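Local structure of sterol regulatory element-binding protein cleavage-activating protein (Schizosaccharomyces pombe, 4YHC) at residues H114-K120 with E144-Q150; Y88-F92 with L121-W125; G196-V200 with P210-S214. The protein escorts the sterol-regulatory factor Sre1 so that it is processed at low sterol and low oxygen levels, this chain being the WD40 domain of the longer membrane protein. The protein carries 9 engineered substitutions. All coordinates share one frame. Residue numbers count along the deposited sequence, not the author numbering.

Interaction 1: residues H114-K120 with E144-Q150; sequences HSKPNSK and ESSGEIQ. Engineered in segment 114-120: S115 (natural residue Cys).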
ATOM      1  N   HIS A 114     -17.722 -16.077 -12.139  1.00 54.53           N
ATOM      2  CA  HIS A 114     -17.461 -17.326 -11.395  1.00 56.92           C
ATOM      3  C   HIS A 114     -16.322 -17.096 -10.361  1.00 52.11           C
ATOM      4  O   HIS A 114     -15.299 -16.465 -10.647  1.00 47.71           O
ATOM      5  CB  HIS A 114     -17.172 -18.535 -12.342  1.00 68.59           C
ATOM      6  CG  HIS A 114     -18.407 -19.167 -12.952  1.00 74.51           C
ATOM      7  ND1 HIS A 114     -19.371 -19.817 -12.206  1.00 72.76           N
ATOM      8  CD2 HIS A 114     -18.822 -19.256 -14.245  1.00 74.88           C
ATOM      9  CE1 HIS A 114     -20.324 -20.270 -13.003  1.00 68.15           C
ATOM     10  NE2 HIS A 114     -20.014 -19.947 -14.245  1.00 69.06           N
ATOM     11  N   SER A 115     -16.588 -17.547  -9.143  1.00 54.35           N
ATOM     12  CA  SER A 115     -15.666 -17.558  -8.014  1.00 58.78           C
ATOM     13  C   SER A 115     -15.844 -18.919  -7.406  1.00 57.37           C
ATOM     14  O   SER A 115     -16.956 -19.396  -7.354  1.00 54.86           O
ATOM     15  CB  SER A 115     -16.093 -16.537  -6.942  1.00 67.88           C
ATOM     16  OG  SER A 115     -15.137 -15.529  -6.735  1.00 71.91           O
ATOM     17  N   LYS A 116     -14.795 -19.515  -6.865  1.00 65.34           N
ATOM     18  CA  LYS A 116     -14.908 -20.869  -6.337  1.00 73.01           C
ATOM     19  C   LYS A 116     -15.010 -20.890  -4.798  1.00 84.98           C
ATOM     20  O   LYS A 116     -14.299 -21.680  -4.175  1.00 90.54           O
ATOM     21  CB  LYS A 116     -13.719 -21.726  -6.802  1.00 76.54           C
ATOM     22  CG  LYS A 116     -12.938 -21.235  -8.026  1.00 85.23           C
ATOM     23  CD  LYS A 116     -13.777 -20.925  -9.272  1.00 88.30           C
ATOM     24  CE  LYS A 116     -12.913 -20.356 -10.402  1.00 86.21           C
ATOM     25  NZ  LYS A 116     -13.621 -19.411 -11.322  1.00 82.84           N
ATOM     26  N   PRO A 117     -15.908 -20.063  -4.177  1.00 91.68           N
ATOM     27  CA  PRO A 117     -15.910 -19.913  -2.702  1.00 89.19           C
ATOM     28  C   PRO A 117     -15.840 -21.247  -1.992  1.00 83.44           C
ATOM     29  O   PRO A 117     -16.572 -22.136  -2.403  1.00 85.99           O
ATOM     30  CB  PRO A 117     -17.243 -19.220  -2.405  1.00 94.56           C
ATOM     31  CG  PRO A 117     -18.082 -19.443  -3.602  1.00 97.62           C
ATOM     32  CD  PRO A 117     -17.129 -19.473  -4.750  1.00 96.50           C
ATOM     33  N   ASN A 118     -15.024 -21.422  -0.949  1.00 84.01           N
ATOM     34  CA  ASN A 118     -14.308 -20.356  -0.218  1.00 86.40           C
ATOM     35  C   ASN A 118     -12.973 -19.925  -0.876  1.00 91.66           C
ATOM     36  O   ASN A 118     -11.887 -20.215  -0.358  1.00 96.26           O
ATOM     37  CB  ASN A 118     -14.004 -20.794   1.239  1.00105.35           C
ATOM     38  CG  ASN A 118     -15.199 -21.407   1.955  1.00104.42           C
ATOM     39  OD1 ASN A 118     -15.620 -22.513   1.634  1.00104.08           O
ATOM     40  ND2 ASN A 118     -15.717 -20.711   2.962  1.00104.05           N
ATOM     41  N   SER A 119     -13.068 -19.225  -2.004  1.00 80.29           N
ATOM     42  CA  SER A 119     -11.933 -18.657  -2.689  1.00 70.41           C
ATOM     43  C   SER A 119     -11.763 -17.254  -2.146  1.00 52.80           C
ATOM     44  O   SER A 119     -12.735 -16.523  -1.962  1.00 45.00           O
ATOM     45  CB  SER A 119     -12.181 -18.618  -4.195  1.00 75.55           C
ATOM     46  OG  SER A 119     -10.956 -18.564  -4.897  1.00 82.02           O
ATOM     47  N   LYS A 120     -10.525 -16.929  -1.834  1.00 46.36           N
ATOM     48  CA  LYS A 120     -10.122 -15.607  -1.456  1.00 41.30           C
ATOM     49  C   LYS A 120      -9.704 -14.864  -2.747  1.00 37.03           C
ATOM     50  O   LYS A 120      -8.997 -15.408  -3.566  1.00 33.94           O
ATOM     51  CB  LYS A 120      -8.960 -15.699  -0.457  1.00 41.12           C
ATOM     52  CG  LYS A 120      -9.395 -15.673   1.003  1.00 54.05           C
ATOM     53  CD  LYS A 120     -10.215 -16.887   1.456  1.00 62.42           C
ATOM     54  CE  LYS A 120     -10.995 -16.575   2.733  1.00 67.50           C
ATOM     55  NZ  LYS A 120     -11.125 -17.715   3.683  1.00 69.00           N
ATOM     56  N   GLU A 144      -7.321 -15.558  -7.619  1.00 26.23           N
ATOM     57  CA  GLU A 144      -7.896 -16.458  -6.626  1.00 31.40           C
ATOM     58  C   GLU A 144      -6.835 -17.232  -5.904  1.00 26.80           C
ATOM     59  O   GLU A 144      -5.844 -17.646  -6.472  1.00 26.15           O
ATOM     60  CB  GLU A 144      -8.850 -17.436  -7.277  1.00 42.61           C
ATOM     61  CG  GLU A 144     -10.142 -16.806  -7.753  1.00 55.24           C
ATOM     62  CD  GLU A 144     -11.028 -17.832  -8.427  1.00 68.57           C
ATOM     63  OE1 GLU A 144     -11.452 -18.789  -7.707  1.00 74.55           O
ATOM     64  OE2 GLU A 144     -11.274 -17.686  -9.664  1.00 67.23           O
ATOM     65  N   SER A 145      -7.025 -17.412  -4.620  1.00 28.58           N
ATOM     66  CA  SER A 145      -6.024 -18.183  -3.858  1.00 36.71           C
ATOM     67  C   SER A 145      -5.833 -19.600  -4.398  1.00 37.39           C
ATOM     68  O   SER A 145      -4.788 -20.206  -4.195  1.00 36.12           O
ATOM     69  CB  SER A 145      -6.439 -18.231  -2.417  1.00 41.31           C
ATOM     70  OG  SER A 145      -7.841 -18.337  -2.408  1.00 50.56           O
ATOM     71  N   SER A 146      -6.846 -20.068  -5.127  1.00 39.89           N
ATOM     72  CA  SER A 146      -6.845 -21.349  -5.822  1.00 44.26           C
ATOM     73  C   SER A 146      -5.735 -21.449  -6.874  1.00 43.37           C
ATOM     74  O   SER A 146      -5.322 -22.537  -7.214  1.00 39.91           O
ATOM     75  CB  SER A 146      -8.230 -21.589  -6.475  1.00 47.84           C
ATOM     76  OG  SER A 146      -8.403 -20.823  -7.681  1.00 50.14           O
ATOM     77  N   GLY A 147      -5.242 -20.328  -7.381  1.00 36.95           N
ATOM     78  CA  GLY A 147      -4.243 -20.368  -8.429  1.00 33.45           C
ATOM     79  C   GLY A 147      -4.780 -19.935  -9.763  1.00 36.77           C
ATOM     80  O   GLY A 147      -4.049 -19.872 -10.723  1.00 41.75           O
ATOM     81  N   GLU A 148      -6.051 -19.585  -9.790  1.00 37.20           N
ATOM     82  CA  GLU A 148      -6.745 -19.060 -10.968  1.00 42.71           C
ATOM     83  C   GLU A 148      -6.545 -17.538 -11.095  1.00 36.70           C
ATOM     84  O   GLU A 148      -6.693 -16.824 -10.120  1.00 30.80           O
ATOM     85  CB  GLU A 148      -8.223 -19.372 -10.763  1.00 51.11           C
ATOM     86  CG  GLU A 148      -9.010 -19.761 -11.969  1.00 68.95           C
ATOM     87  CD  GLU A 148      -9.930 -20.944 -11.689  1.00 90.58           C
ATOM     88  OE1 GLU A 148      -9.940 -21.432 -10.526  1.00 96.10           O
ATOM     89  OE2 GLU A 148     -10.631 -21.392 -12.642  1.00 97.69           O
ATOM     90  N   ILE A 149      -6.182 -17.062 -12.280  1.00 35.08           N
ATOM     91  CA  ILE A 149      -6.104 -15.651 -12.559  1.00 35.38           C
ATOM     92  C   ILE A 149      -6.936 -15.350 -13.784  1.00 34.20           C
ATOM     93  O   ILE A 149      -6.638 -15.866 -14.884  1.00 34.33           O
ATOM     94  CB  ILE A 149      -4.673 -15.221 -12.885  1.00 34.32           C
ATOM     95  CG1 ILE A 149      -3.772 -15.490 -11.711  1.00 34.37           C
ATOM     96  CG2 ILE A 149      -4.619 -13.748 -13.238  1.00 30.14           C
ATOM     97  CD1 ILE A 149      -2.326 -15.344 -12.065  1.00 37.25           C
ATOM     98  N   GLN A 150      -7.907 -14.443 -13.613  1.00 31.56           N
ATOM     99  CA  GLN A 150      -8.768 -13.963 -14.687  1.00 29.18           C
ATOM    100  C   GLN A 150      -8.481 -12.524 -15.024  1.00 35.40           C
ATOM    101  O   GLN A 150      -8.307 -11.646 -14.135  1.00 27.50           O
ATOM    102  CB  GLN A 150     -10.241 -14.097 -14.311  1.00 33.06           C
ATOM    103  CG  GLN A 150     -10.613 -15.480 -13.811  1.00 40.71           C
ATOM    104  CD  GLN A 150     -12.046 -15.604 -13.395  1.00 53.62           C
ATOM    105  OE1 GLN A 150     -12.928 -15.065 -14.035  1.00 53.85           O
ATOM    106  NE2 GLN A 150     -12.292 -16.344 -12.318  1.00 66.03           N
TER
HETATM  107  O   HOH W   1     -15.823 -15.384 -14.513  1.00 45.54           O
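This is a polar contact between the loop entering a propeller blade and a turn of that blade. Residues 114-120 belong to the loop that follows strand 106-112 of the preceding blade and leads into strand 121-127; residues 144-150 take in the end of strand 136-144, the turn and the start of strand 148-156. A type I turn runs from E144 to G147, closed by G147 N to E144 O at 2.9 Å, and G147 adopts a positive phi that suits glycine. The backbone of K120 meets this turn: S145 N donates to K120 O (3.0 Å) and K120 N donates to S145 OG (3.1 Å), while E144 CA adds a C-H...O contact to K120 O at 3.4 Å. S119 OG donates to E144 OE1 at 2.9 Å, although the placing of that oxygen is less sure. K116 reaches across the loop, its NZ making a salt bridge to E144 OE2 (3.4 Å) and a long one to E148 OE2 (3.8 Å), so one ammonium group serves two carboxylates; E148 also has a weak, long ion pair with K168. Farther back, Q150 NE2 gives a weak hydrogen bond to H114 O (3.4 Å), and a water links H114 N with Q150 OE1. The engineered S115 points away from the turn. Meeting of the loop entering a blade's innermost strand with the turn between its second and third strands is characteristic of a WD40 beta-propeller.

Interaction 2: residues Y88-F92 with L121-W125; sequences YVSLF and LNVFW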
ATOM      1  N   TYR A  88     -12.876   5.410 -10.011  1.00 20.90           N
ATOM      2  CA  TYR A  88     -13.757   4.253 -10.045  1.00 23.33           C
ATOM      3  C   TYR A  88     -13.429   3.264  -8.908  1.00 24.76           C
ATOM      4  O   TYR A  88     -12.267   3.122  -8.480  1.00 18.88           O
ATOM      5  CB  TYR A  88     -13.603   3.543 -11.421  1.00 19.56           C
ATOM      6  CG  TYR A  88     -13.889   4.469 -12.544  1.00 25.06           C
ATOM      7  CD1 TYR A  88     -15.215   4.822 -12.880  1.00 32.04           C
ATOM      8  CD2 TYR A  88     -12.877   5.059 -13.250  1.00 32.97           C
ATOM      9  CE1 TYR A  88     -15.482   5.727 -13.902  1.00 26.70           C
ATOM     10  CE2 TYR A  88     -13.148   5.988 -14.263  1.00 35.28           C
ATOM     11  CZ  TYR A  88     -14.456   6.318 -14.568  1.00 31.88           C
ATOM     12  OH  TYR A  88     -14.701   7.236 -15.583  1.00 36.88           O
ATOM     13  N   VAL A  89     -14.444   2.597  -8.418  1.00 20.36           N
ATOM     14  CA  VAL A  89     -14.274   1.505  -7.462  1.00 19.53           C
ATOM     15  C   VAL A  89     -14.925   0.256  -8.048  1.00 24.43           C
ATOM     16  O   VAL A  89     -16.032   0.361  -8.694  1.00 21.01           O
ATOM     17  CB  VAL A  89     -14.903   1.840  -6.114  1.00 27.16           C
ATOM     18  CG1 VAL A  89     -14.515   0.811  -5.076  1.00 27.14           C
ATOM     19  CG2 VAL A  89     -14.395   3.172  -5.594  1.00 29.29           C
ATOM     20  N   SER A  90     -14.255  -0.891  -7.867  1.00 20.06           N
ATOM     21  CA  SER A  90     -14.809  -2.207  -8.199  1.00 20.29           C
ATOM     22  C   SER A  90     -15.088  -2.952  -6.957  1.00 23.55           C
ATOM     23  O   SER A  90     -14.183  -3.132  -6.154  1.00 19.17           O
ATOM     24  CB  SER A  90     -13.856  -3.093  -9.019  1.00 22.69           C
ATOM     25  OG  SER A  90     -12.587  -3.213  -8.380  1.00 25.18           O
ATOM     26  N   LEU A  91     -16.335  -3.376  -6.792  1.00 21.53           N
ATOM     27  CA  LEU A  91     -16.761  -4.171  -5.646  1.00 22.91           C
ATOM     28  C   LEU A  91     -17.127  -5.584  -6.154  1.00 22.17           C
ATOM     29  O   LEU A  91     -17.815  -5.717  -7.156  1.00 23.72           O
ATOM     30  CB  LEU A  91     -17.978  -3.548  -5.005  1.00 23.04           C
ATOM     31  CG  LEU A  91     -17.950  -2.157  -4.396  1.00 25.74           C
ATOM     32  CD1 LEU A  91     -19.340  -1.829  -3.884  1.00 27.47           C
ATOM     33  CD2 LEU A  91     -16.942  -2.125  -3.257  1.00 20.85           C
ATOM     34  N   PHE A  92     -16.685  -6.614  -5.457  1.00 18.64           N
ATOM     35  CA  PHE A  92     -16.985  -7.974  -5.834  1.00 22.15           C
ATOM     36  C   PHE A  92     -17.732  -8.643  -4.713  1.00 24.61           C
ATOM     37  O   PHE A  92     -17.227  -8.734  -3.571  1.00 24.28           O
ATOM     38  CB  PHE A  92     -15.687  -8.781  -6.067  1.00 21.54           C
ATOM     39  CG  PHE A  92     -15.013  -8.467  -7.376  1.00 22.45           C
ATOM     40  CD1 PHE A  92     -14.375  -7.248  -7.563  1.00 22.48           C
ATOM     41  CD2 PHE A  92     -15.000  -9.418  -8.423  1.00 25.64           C
ATOM     42  CE1 PHE A  92     -13.786  -6.944  -8.764  1.00 26.23           C
ATOM     43  CE2 PHE A  92     -14.405  -9.113  -9.613  1.00 22.41           C
ATOM     44  CZ  PHE A  92     -13.820  -7.869  -9.798  1.00 23.62           C
ATOM     45  N   LEU A 121     -10.153 -13.627  -2.898  1.00 28.47           N
ATOM     46  CA  LEU A 121      -9.820 -12.818  -4.071  1.00 32.70           C
ATOM     47  C   LEU A 121      -8.847 -11.691  -3.795  1.00 32.49           C
ATOM     48  O   LEU A 121      -8.942 -11.028  -2.767  1.00 33.46           O
ATOM     49  CB  LEU A 121     -11.077 -12.150  -4.616  1.00 27.06           C
ATOM     50  CG  LEU A 121     -12.183 -13.025  -5.141  1.00 33.94           C
ATOM     51  CD1 LEU A 121     -13.051 -12.124  -6.023  1.00 33.29           C
ATOM     52  CD2 LEU A 121     -11.682 -14.229  -5.933  1.00 34.60           C
ATOM     53  N   ASN A 122      -7.973 -11.435  -4.752  1.00 26.95           N
ATOM     54  CA  ASN A 122      -7.289 -10.159  -4.829  1.00 27.20           C
ATOM     55  C   ASN A 122      -7.620  -9.551  -6.174  1.00 30.54           C
ATOM     56  O   ASN A 122      -7.576 -10.287  -7.155  1.00 31.70           O
ATOM     57  CB  ASN A 122      -5.814 -10.393  -4.688  1.00 34.00           C
ATOM     58  CG  ASN A 122      -5.062  -9.138  -4.351  1.00 46.64           C
ATOM     59  OD1 ASN A 122      -5.655  -8.120  -3.965  1.00 48.10           O
ATOM     60  ND2 ASN A 122      -3.737  -9.192  -4.499  1.00 53.14           N
ATOM     61  N   VAL A 123      -8.005  -8.253  -6.227  1.00 20.89           N
ATOM     62  CA  VAL A 123      -8.362  -7.586  -7.471  1.00 15.79           C
ATOM     63  C   VAL A 123      -7.538  -6.356  -7.756  1.00 21.73           C
ATOM     64  O   VAL A 123      -7.303  -5.621  -6.854  1.00 23.43           O
ATOM     65  CB  VAL A 123      -9.833  -7.146  -7.419  1.00 24.05           C
ATOM     66  CG1 VAL A 123     -10.170  -6.410  -8.707  1.00 28.96           C
ATOM     67  CG2 VAL A 123     -10.741  -8.349  -7.258  1.00 19.32           C
ATOM     68  N   PHE A 124      -7.112  -6.126  -8.997  1.00 22.72           N
ATOM     69  CA  PHE A 124      -6.224  -5.011  -9.340  1.00 27.89           C
ATOM     70  C   PHE A 124      -6.711  -4.448 -10.622  1.00 27.01           C
ATOM     71  O   PHE A 124      -7.037  -5.204 -11.501  1.00 28.10           O
ATOM     72  CB  PHE A 124      -4.798  -5.476  -9.776  1.00 31.16           C
ATOM     73  CG  PHE A 124      -4.226  -6.517  -8.948  1.00 31.02           C
ATOM     74  CD1 PHE A 124      -3.868  -6.249  -7.683  1.00 34.31           C
ATOM     75  CD2 PHE A 124      -4.005  -7.775  -9.470  1.00 47.11           C
ATOM     76  CE1 PHE A 124      -3.310  -7.208  -6.900  1.00 45.05           C
ATOM     77  CE2 PHE A 124      -3.469  -8.757  -8.697  1.00 47.57           C
ATOM     78  CZ  PHE A 124      -3.125  -8.476  -7.399  1.00 51.36           C
ATOM     79  N   TRP A 125      -6.707  -3.135 -10.738  1.00 21.84           N
ATOM     80  CA  TRP A 125      -6.898  -2.428 -12.003  1.00 19.12           C
ATOM     81  C   TRP A 125      -5.557  -2.108 -12.663  1.00 29.75           C
ATOM     82  O   TRP A 125      -4.625  -1.617 -11.996  1.00 24.61           O
ATOM     83  CB  TRP A 125      -7.538  -1.088 -11.714  1.00 23.83           C
ATOM     84  CG  TRP A 125      -8.976  -1.116 -11.227  1.00 24.26           C
ATOM     85  CD1 TRP A 125      -9.419  -1.613 -10.065  1.00 26.31           C
ATOM     86  CD2 TRP A 125     -10.088  -0.537 -11.863  1.00 20.58           C
ATOM     87  NE1 TRP A 125     -10.734  -1.362  -9.918  1.00 24.01           N
ATOM     88  CE2 TRP A 125     -11.175  -0.692 -11.016  1.00 20.25           C
ATOM     89  CE3 TRP A 125     -10.258   0.162 -13.053  1.00 22.10           C
ATOM     90  CZ2 TRP A 125     -12.482  -0.233 -11.342  1.00 23.49           C
ATOM     91  CZ3 TRP A 125     -11.533   0.672 -13.367  1.00 22.91           C
ATOM     92  CH2 TRP A 125     -12.628   0.443 -12.537  1.00 26.48           C
TER
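Residues 121-125, on the innermost strand (121-127) of a WD40 propeller blade, pack against strand 88-92, the second strand of the preceding blade. The two are not hydrogen-bonded neighbours in one sheet: their axes come no nearer than 9.1 Å and run at 157°, so side chains fill the space between two blades. L121 opens the walk, its CD1 lying 4.1 Å from F92 CD2. N122 turns from the interface, and its ND2 hydrogen-bonds S178 OG, in the blade on the other flank. V123 points back in, opposite S90 in register: V123 CG1 sits 3.7 Å from F92 CE1, and V123 CG2 lies over the face of the F92 ring, 3.9 Å from its centroid, as a CH-pi contact. Y113 meets the same F92 ring edge-to-face. F124 again points away, packing on V143 in its own sheet. W125, the bulkiest side chain here, ends the segment; its indole runs along strand 88-92, with W125 CH2 only 3.4 Å from Y88 CB, and meets F138 edge-to-face. Its one polar side-chain atom is satisfied within this buried seam: W125 NE1 donates to S90 OG at 3.0 Å, and that hydroxyl also hydrogen-bonds the A81 carbonyl.

Interaction 3: residues G196-V200 with P210-S214; sequences GEVTV and PKILS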
ATOM      1  N   GLY A 196       6.804 -22.040  -3.333  1.00 39.03           N
ATOM      2  CA  GLY A 196       7.986 -21.217  -3.206  1.00 40.01           C
ATOM      3  C   GLY A 196       8.409 -20.511  -4.475  1.00 45.45           C
ATOM      4  O   GLY A 196       9.340 -19.701  -4.447  1.00 47.16           O
ATOM      5  N   GLU A 197       7.713 -20.755  -5.579  1.00 40.43           N
ATOM      6  CA  GLU A 197       8.023 -20.053  -6.838  1.00 41.36           C
ATOM      7  C   GLU A 197       7.326 -18.688  -6.895  1.00 31.83           C
ATOM      8  O   GLU A 197       6.223 -18.499  -6.385  1.00 28.10           O
ATOM      9  CB  GLU A 197       7.576 -20.899  -8.034  1.00 45.56           C
ATOM     10  CG  GLU A 197       8.138 -22.328  -8.048  1.00 61.12           C
ATOM     11  CD  GLU A 197       7.408 -23.282  -9.008  1.00 72.06           C
ATOM     12  OE1 GLU A 197       6.319 -23.846  -8.679  1.00 75.86           O
ATOM     13  OE2 GLU A 197       7.947 -23.493 -10.100  1.00 75.03           O
ATOM     14  N   VAL A 198       7.963 -17.733  -7.536  1.00 32.46           N
ATOM     15  CA  VAL A 198       7.226 -16.552  -7.945  1.00 34.61           C
ATOM     16  C   VAL A 198       7.083 -16.578  -9.470  1.00 29.45           C
ATOM     17  O   VAL A 198       8.061 -16.668 -10.206  1.00 27.71           O
ATOM     18  CB  VAL A 198       7.727 -15.208  -7.310  1.00 39.04           C
ATOM     19  CG1 VAL A 198       9.104 -15.295  -6.772  1.00 46.06           C
ATOM     20  CG2 VAL A 198       7.601 -14.059  -8.273  1.00 29.80           C
ATOM     21  N   THR A 199       5.830 -16.569  -9.912  1.00 27.12           N
ATOM     22  CA  THR A 199       5.510 -16.526 -11.318  1.00 26.05           C
ATOM     23  C   THR A 199       5.064 -15.101 -11.674  1.00 23.12           C
ATOM     24  O   THR A 199       4.167 -14.521 -11.039  1.00 22.75           O
ATOM     25  CB  THR A 199       4.362 -17.499 -11.682  1.00 27.52           C
ATOM     26  OG1 THR A 199       4.780 -18.827 -11.443  1.00 28.38           O
ATOM     27  CG2 THR A 199       3.990 -17.385 -13.161  1.00 26.72           C
ATOM     28  N   VAL A 200       5.654 -14.566 -12.706  1.00 24.60           N
ATOM     29  CA  VAL A 200       5.290 -13.277 -13.187  1.00 26.83           C
ATOM     30  C   VAL A 200       4.669 -13.438 -14.585  1.00 23.40           C
ATOM     31  O   VAL A 200       5.353 -13.811 -15.520  1.00 25.35           O
ATOM     32  CB  VAL A 200       6.468 -12.347 -13.291  1.00 23.20           C
ATOM     33  CG1 VAL A 200       5.980 -10.980 -13.747  1.00 20.41           C
ATOM     34  CG2 VAL A 200       7.248 -12.225 -11.992  1.00 25.17           C
ATOM     35  N   PRO A 210       4.339 -15.928 -19.115  1.00 43.57           N
ATOM     36  CA  PRO A 210       4.782 -16.211 -17.754  1.00 40.75           C
ATOM     37  C   PRO A 210       6.271 -16.381 -17.697  1.00 42.29           C
ATOM     38  O   PRO A 210       6.889 -16.824 -18.649  1.00 39.15           O
ATOM     39  CB  PRO A 210       4.092 -17.547 -17.416  1.00 37.67           C
ATOM     40  CG  PRO A 210       3.910 -18.204 -18.736  1.00 43.31           C
ATOM     41  CD  PRO A 210       3.810 -17.136 -19.785  1.00 44.20           C
ATOM     42  N   LYS A 211       6.848 -16.036 -16.571  1.00 35.68           N
ATOM     43  CA  LYS A 211       8.178 -16.452 -16.267  1.00 35.46           C
ATOM     44  C   LYS A 211       8.236 -16.803 -14.812  1.00 37.98           C
ATOM     45  O   LYS A 211       7.485 -16.250 -14.014  1.00 39.69           O
ATOM     46  CB  LYS A 211       9.157 -15.356 -16.558  1.00 39.17           C
ATOM     47  CG  LYS A 211       9.756 -15.483 -17.939  1.00 57.29           C
ATOM     48  CD  LYS A 211      11.212 -15.043 -17.941  1.00 67.70           C
ATOM     49  CE  LYS A 211      11.328 -13.542 -18.114  1.00 64.93           C
ATOM     50  NZ  LYS A 211      11.043 -13.138 -19.523  1.00 61.48           N
ATOM     51  N   ILE A 212       9.156 -17.683 -14.458  1.00 31.27           N
ATOM     52  CA  ILE A 212       9.379 -18.007 -13.064  1.00 33.06           C
ATOM     53  C   ILE A 212      10.652 -17.313 -12.696  1.00 34.25           C
ATOM     54  O   ILE A 212      11.674 -17.537 -13.358  1.00 33.69           O
ATOM     55  CB  ILE A 212       9.649 -19.494 -12.783  1.00 37.25           C
ATOM     56  CG1 ILE A 212       8.638 -20.408 -13.491  1.00 45.57           C
ATOM     57  CG2 ILE A 212       9.747 -19.724 -11.269  1.00 34.99           C
ATOM     58  CD1 ILE A 212       7.276 -20.488 -12.877  1.00 50.87           C
ATOM     59  N   LEU A 213      10.608 -16.531 -11.621  1.00 26.38           N
ATOM     60  CA  LEU A 213      11.775 -15.808 -11.142  1.00 38.85           C
ATOM     61  C   LEU A 213      12.717 -16.675 -10.335  1.00 42.01           C
ATOM     62  O   LEU A 213      12.279 -17.591  -9.703  1.00 44.55           O
ATOM     63  CB  LEU A 213      11.310 -14.701 -10.207  1.00 43.66           C
ATOM     64  CG  LEU A 213      11.139 -13.349 -10.841  1.00 41.69           C
ATOM     65  CD1 LEU A 213      10.438 -13.418 -12.185  1.00 41.14           C
ATOM     66  CD2 LEU A 213      10.427 -12.468  -9.825  1.00 31.01           C
ATOM     67  N   SER A 214      14.001 -16.330 -10.315  1.00 44.97           N
ATOM     68  CA  SER A 214      14.981 -17.023  -9.452  1.00 52.82           C
ATOM     69  C   SER A 214      15.386 -16.166  -8.253  1.00 48.64           C
ATOM     70  O   SER A 214      15.887 -15.051  -8.438  1.00 52.09           O
ATOM     71  CB  SER A 214      16.257 -17.350 -10.239  1.00 57.20           C
ATOM     72  OG  SER A 214      15.970 -17.832 -11.543  1.00 64.64           O
TER
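Three main-chain hydrogen bonds hold residues 196-200 and 210-214 together. V200 and K211 form an antiparallel hydrogen-bonded pair, V200 N donating to K211 O at 2.8 Å and K211 N to V200 O at 2.9 Å; two residues further along, L213 N donates to V198 O at 2.9 Å with a nearly straight N-H...O angle of 168°. Between them T199 and I212 make the non-hydrogen-bonded pair, their CA atoms 4.5 Å apart. C-H...O contacts fill in the ladder: T199 CA to K211 O and I212 CA to V198 O, both 3.4 Å, and P210 CA to V200 O, 3.3 Å. The pairing belongs to the hairpin of strands 198-204 and 207-212, the third and outermost strands of a four-stranded propeller blade in the predicted fourth WD repeat; on its inner flank the T199 backbone hydrogen-bonds that of S191. T199 and I212 share one face of the sheet, where T199 OG1 lies 3.3 Å from I212 CD1 and I212 CG2 approaches E197 CB at 4.1 Å. On the face carrying V200, L213 wedges against two valines: L213 CD1 is 3.4 Å from V200 CG2 and L213 CD2 is 3.6 Å from V198 CG2. Beyond this, L213 touches L249, and K211, also on that face at its CB, reaches D252, both in the loop between strands 243-248 and 253-259.

From the N terminus, strand 88-92 comes first, and interaction 2 closes a loop when the chain returns as 121-125. Before it does, residues 114-120 have already opened interaction 1, which closes only at 144-150, so the two contacts cross along the chain. Interaction 2 ties the second blade strand of one WD repeat to the first strand of the next; interaction 1 secures the linker between these blades to the later blade's own turn. They touch at L121, whose CD2 lies 3.5 Å from E144 CG. Interaction 3 follows in series in the succeeding blade, pairing its outer strands, with nearest atoms about 7 Å from interaction 1 and about 10 Å from interaction 2.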